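Local coordinates for phosphoribosylaminoimidazole carboxylase, ATPase subunit (Bacillus anthracis, PDB 3Q2O) that catalyses the ATP-dependent carboxylation of 5-aminoimidazole ribonucleotide with bicarbonate to N5-carboxyaminoimidazole ribonucleotide in purine biosynthesis, as an ATP-grasp enzyme, at the interface of chains A and B. Coordinates in Å, arbitrary orientation; residue numbers count along the deposited sequence, not the author numbering. Chains: chain A/B, Phosphoribosylaminoimidazole carboxylase, ATPase subunit.

The interface of chains A and B. Residues chain A 27, 31, 34, 53-54, 343; chain B 31, 34-35, 37, 54.
A:Leu31 and B:Leu31 pass each other in opposite directions at the middle of this two-fold interface, the CD2 methyls of A:Leu31 and B:Leu31 3.8 Å apart. They bring together the 24-35 helices of the two copies, in what is probably the PurK dimer. The same A:Leu31 methyl also meets CB of B:Lys34, whose side chain runs across the leucine at about a right angle, while CD1 lies against the carboxylate end of B:Glu35. This is the tightly packed part, and chain B hides 73 Å² of A:Leu31. B:Lys34 turns at its second torsion (chi2 -78°) and then runs out past CG1 of A:Val54. NZ of the B:Lys34 amino group donates to the backbone O of A:Gln53 at 2.8 Å, so the aliphatic stretch packs while the amino tip is held by a carbonyl.

Polar groups and water take over toward the C-terminal end of the B helix. The extended chain of A:Arg27, with CG anti to the backbone N (chi1 172°), brings its guanidinium edge-on to that end. NH2 of A:Arg27 donates to the carbonyl O of B:Lys34 at 2.8 Å, with the acceptor close to the guanidinium plane. Beyond it, the backbone N of A:Leu343, at the end of strand 339-343, donates a hydrogen bond to O of B:Glu35 at 2.9 Å. A water bridges the two chains on this looser side, meeting NE of A:Arg27 and O of B:Glu35. The same water lies 2.9 Å from the backbone O of A:Leu343.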
ATOM      1  N   ARG A  27       2.206  -4.272 -11.940  1.00 15.17           N
ATOM      2  CA  ARG A  27       1.019  -4.275 -11.063  1.00 15.31           C
ATOM      3  C   ARG A  27       1.280  -3.508  -9.764  1.00 15.12           C
ATOM      4  O   ARG A  27       0.459  -2.704  -9.336  1.00 14.80           O
ATOM      5  CB  ARG A  27       0.594  -5.712 -10.735  1.00 15.12           C
ATOM      6  CG  ARG A  27      -0.531  -5.841  -9.671  1.00 15.95           C
ATOM      7  CD  ARG A  27      -0.699  -7.318  -9.292  1.00 16.22           C
ATOM      8  NE  ARG A  27      -1.798  -7.593  -8.357  1.00 17.48           N
ATOM      9  CZ  ARG A  27      -3.048  -7.881  -8.727  1.00 20.44           C
ATOM     10  NH1 ARG A  27      -3.392  -7.889 -10.013  1.00 19.22           N
ATOM     11  NH2 ARG A  27      -3.967  -8.147  -7.804  1.00 20.95           N
ATOM     12  N   LEU A  31      -0.449  -0.044  -8.422  1.00 15.47           N
ATOM     13  CA  LEU A  31      -1.121   0.057  -7.124  1.00 16.54           C
ATOM     14  C   LEU A  31      -0.608   1.234  -6.302  1.00 16.68           C
ATOM     15  O   LEU A  31      -1.396   1.957  -5.693  1.00 17.53           O
ATOM     16  CB  LEU A  31      -0.989  -1.245  -6.333  1.00 16.77           C
ATOM     17  CG  LEU A  31      -1.777  -2.428  -6.917  1.00 18.09           C
ATOM     18  CD1 LEU A  31      -1.217  -3.731  -6.380  1.00 19.54           C
ATOM     19  CD2 LEU A  31      -3.267  -2.313  -6.603  1.00 18.31           C
ATOM     20  N   LYS A  34      -1.981   4.438  -8.035  1.00 17.74           N
ATOM     21  CA  LYS A  34      -3.413   4.652  -7.776  1.00 19.21           C
ATOM     22  C   LYS A  34      -3.674   5.302  -6.401  1.00 19.18           C
ATOM     23  O   LYS A  34      -4.585   6.121  -6.267  1.00 18.63           O
ATOM     24  CB  LYS A  34      -4.169   3.327  -7.897  1.00 19.59           C
ATOM     25  CG  LYS A  34      -5.336   3.348  -8.894  1.00 23.63           C
ATOM     26  CD  LYS A  34      -4.874   3.225 -10.315  1.00 26.02           C
ATOM     27  CE  LYS A  34      -5.950   2.592 -11.200  1.00 25.77           C
ATOM     28  NZ  LYS A  34      -6.943   3.570 -11.720  1.00 25.62           N
ATOM     29  N   GLN A  53      -5.079  -5.898 -14.526  1.00 22.47           N
ATOM     30  CA  GLN A  53      -6.097  -6.108 -13.499  1.00 23.54           C
ATOM     31  C   GLN A  53      -6.264  -4.895 -12.588  1.00 23.98           C
ATOM     32  O   GLN A  53      -7.224  -4.829 -11.816  1.00 24.16           O
ATOM     33  CB  GLN A  53      -5.758  -7.335 -12.653  1.00 23.42           C
ATOM     34  CG  GLN A  53      -5.915  -8.668 -13.389  1.00 23.93           C
ATOM     35  CD  GLN A  53      -5.335  -9.829 -12.607  1.00 22.69           C
ATOM     36  OE1 GLN A  53      -5.337  -9.828 -11.371  1.00 24.02           O
ATOM     37  NE2 GLN A  53      -4.808 -10.818 -13.319  1.00 23.30           N
ATOM     38  N   VAL A  54      -5.314  -3.962 -12.662  1.00 23.78           N
ATOM     39  CA  VAL A  54      -5.378  -2.723 -11.895  1.00 24.42           C
ATOM     40  C   VAL A  54      -5.314  -1.495 -12.814  1.00 24.53           C
ATOM     41  O   VAL A  54      -5.399  -0.372 -12.353  1.00 25.55           O
ATOM     42  CB  VAL A  54      -4.275  -2.661 -10.781  1.00 24.54           C
ATOM     43  CG1 VAL A  54      -4.563  -3.677  -9.686  1.00 26.15           C
ATOM     44  CG2 VAL A  54      -2.924  -2.946 -11.340  1.00 24.98           C
ATOM     45  N   LEU A 343      -0.083 -11.397  -3.477  1.00 18.23           N
ATOM     46  CA  LEU A 343      -0.302 -12.314  -4.604  1.00 18.86           C
ATOM     47  C   LEU A 343      -0.678 -11.528  -5.854  1.00 18.82           C
ATOM     48  O   LEU A 343      -1.464 -10.586  -5.799  1.00 19.09           O
ATOM     49  CB  LEU A 343      -1.357 -13.380  -4.267  1.00 18.72           C
ATOM     50  CG  LEU A 343      -0.956 -14.371  -3.156  1.00 19.64           C
ATOM     51  CD1 LEU A 343      -2.165 -15.204  -2.668  1.00 21.95           C
ATOM     52  CD2 LEU A 343       0.172 -15.306  -3.599  1.00 20.35           C
TER
ATOM     53  N   LEU B  31      -7.844  -1.501  -2.961  1.00 17.66           N
ATOM     54  CA  LEU B  31      -6.400  -1.503  -3.171  1.00 18.29           C
ATOM     55  C   LEU B  31      -5.679  -2.477  -2.240  1.00 18.54           C
ATOM     56  O   LEU B  31      -4.788  -3.203  -2.666  1.00 18.99           O
ATOM     57  CB  LEU B  31      -5.837  -0.086  -3.039  1.00 18.31           C
ATOM     58  CG  LEU B  31      -6.234   0.856  -4.181  1.00 18.76           C
ATOM     59  CD1 LEU B  31      -6.011   2.307  -3.786  1.00 18.74           C
ATOM     60  CD2 LEU B  31      -5.458   0.513  -5.455  1.00 19.12           C
ATOM     61  N   LYS B  34      -6.445  -6.013  -3.404  1.00 19.71           N
ATOM     62  CA  LYS B  34      -5.701  -6.312  -4.642  1.00 20.02           C
ATOM     63  C   LYS B  34      -4.267  -6.766  -4.376  1.00 20.52           C
ATOM     64  O   LYS B  34      -3.741  -7.625  -5.103  1.00 20.59           O
ATOM     65  CB  LYS B  34      -5.683  -5.101  -5.577  1.00 20.62           C
ATOM     66  CG  LYS B  34      -7.000  -4.814  -6.264  1.00 22.70           C
ATOM     67  CD  LYS B  34      -7.219  -5.760  -7.414  1.00 24.46           C
ATOM     68  CE  LYS B  34      -8.220  -5.193  -8.402  1.00 26.36           C
ATOM     69  NZ  LYS B  34      -8.336  -6.111  -9.568  1.00 27.10           N
ATOM     70  N   GLU B  35      -3.631  -6.191  -3.350  1.00 20.30           N
ATOM     71  CA  GLU B  35      -2.275  -6.596  -2.974  1.00 21.30           C
ATOM     72  C   GLU B  35      -2.245  -8.079  -2.620  1.00 20.97           C
ATOM     73  O   GLU B  35      -1.286  -8.774  -2.951  1.00 20.44           O
ATOM     74  CB  GLU B  35      -1.723  -5.764  -1.807  1.00 21.72           C
ATOM     75  CG  GLU B  35      -1.304  -4.329  -2.172  1.00 24.76           C
ATOM     76  CD  GLU B  35       0.053  -4.215  -2.876  1.00 27.88           C
ATOM     77  OE1 GLU B  35       0.744  -5.249  -3.147  1.00 28.98           O
ATOM     78  OE2 GLU B  35       0.433  -3.058  -3.183  1.00 28.85           O
ATOM     79  N   GLY B  37      -4.318 -10.330  -3.810  1.00 21.66           N
ATOM     80  CA  GLY B  37      -4.762 -11.156  -4.935  1.00 21.24           C
ATOM     81  C   GLY B  37      -6.260 -11.424  -5.039  1.00 21.72           C
ATOM     82  O   GLY B  37      -6.687 -12.346  -5.749  1.00 20.73           O
ATOM     83  N   VAL B  54     -10.647   0.980  -9.422  1.00 27.00           N
ATOM     84  CA  VAL B  54      -9.743  -0.090  -8.980  1.00 27.76           C
ATOM     85  C   VAL B  54     -10.400  -1.483  -9.035  1.00 27.89           C
ATOM     86  O   VAL B  54      -9.723  -2.503  -8.950  1.00 28.70           O
ATOM     87  CB  VAL B  54      -9.132   0.215  -7.565  1.00 27.89           C
ATOM     88  CG1 VAL B  54     -10.198   0.617  -6.575  1.00 28.50           C
ATOM     89  CG2 VAL B  54      -8.348  -0.974  -7.023  1.00 29.38           C
TER
HETATM   90  O   HOH W   1      -0.444  -7.902  -5.926  1.00 20.90           O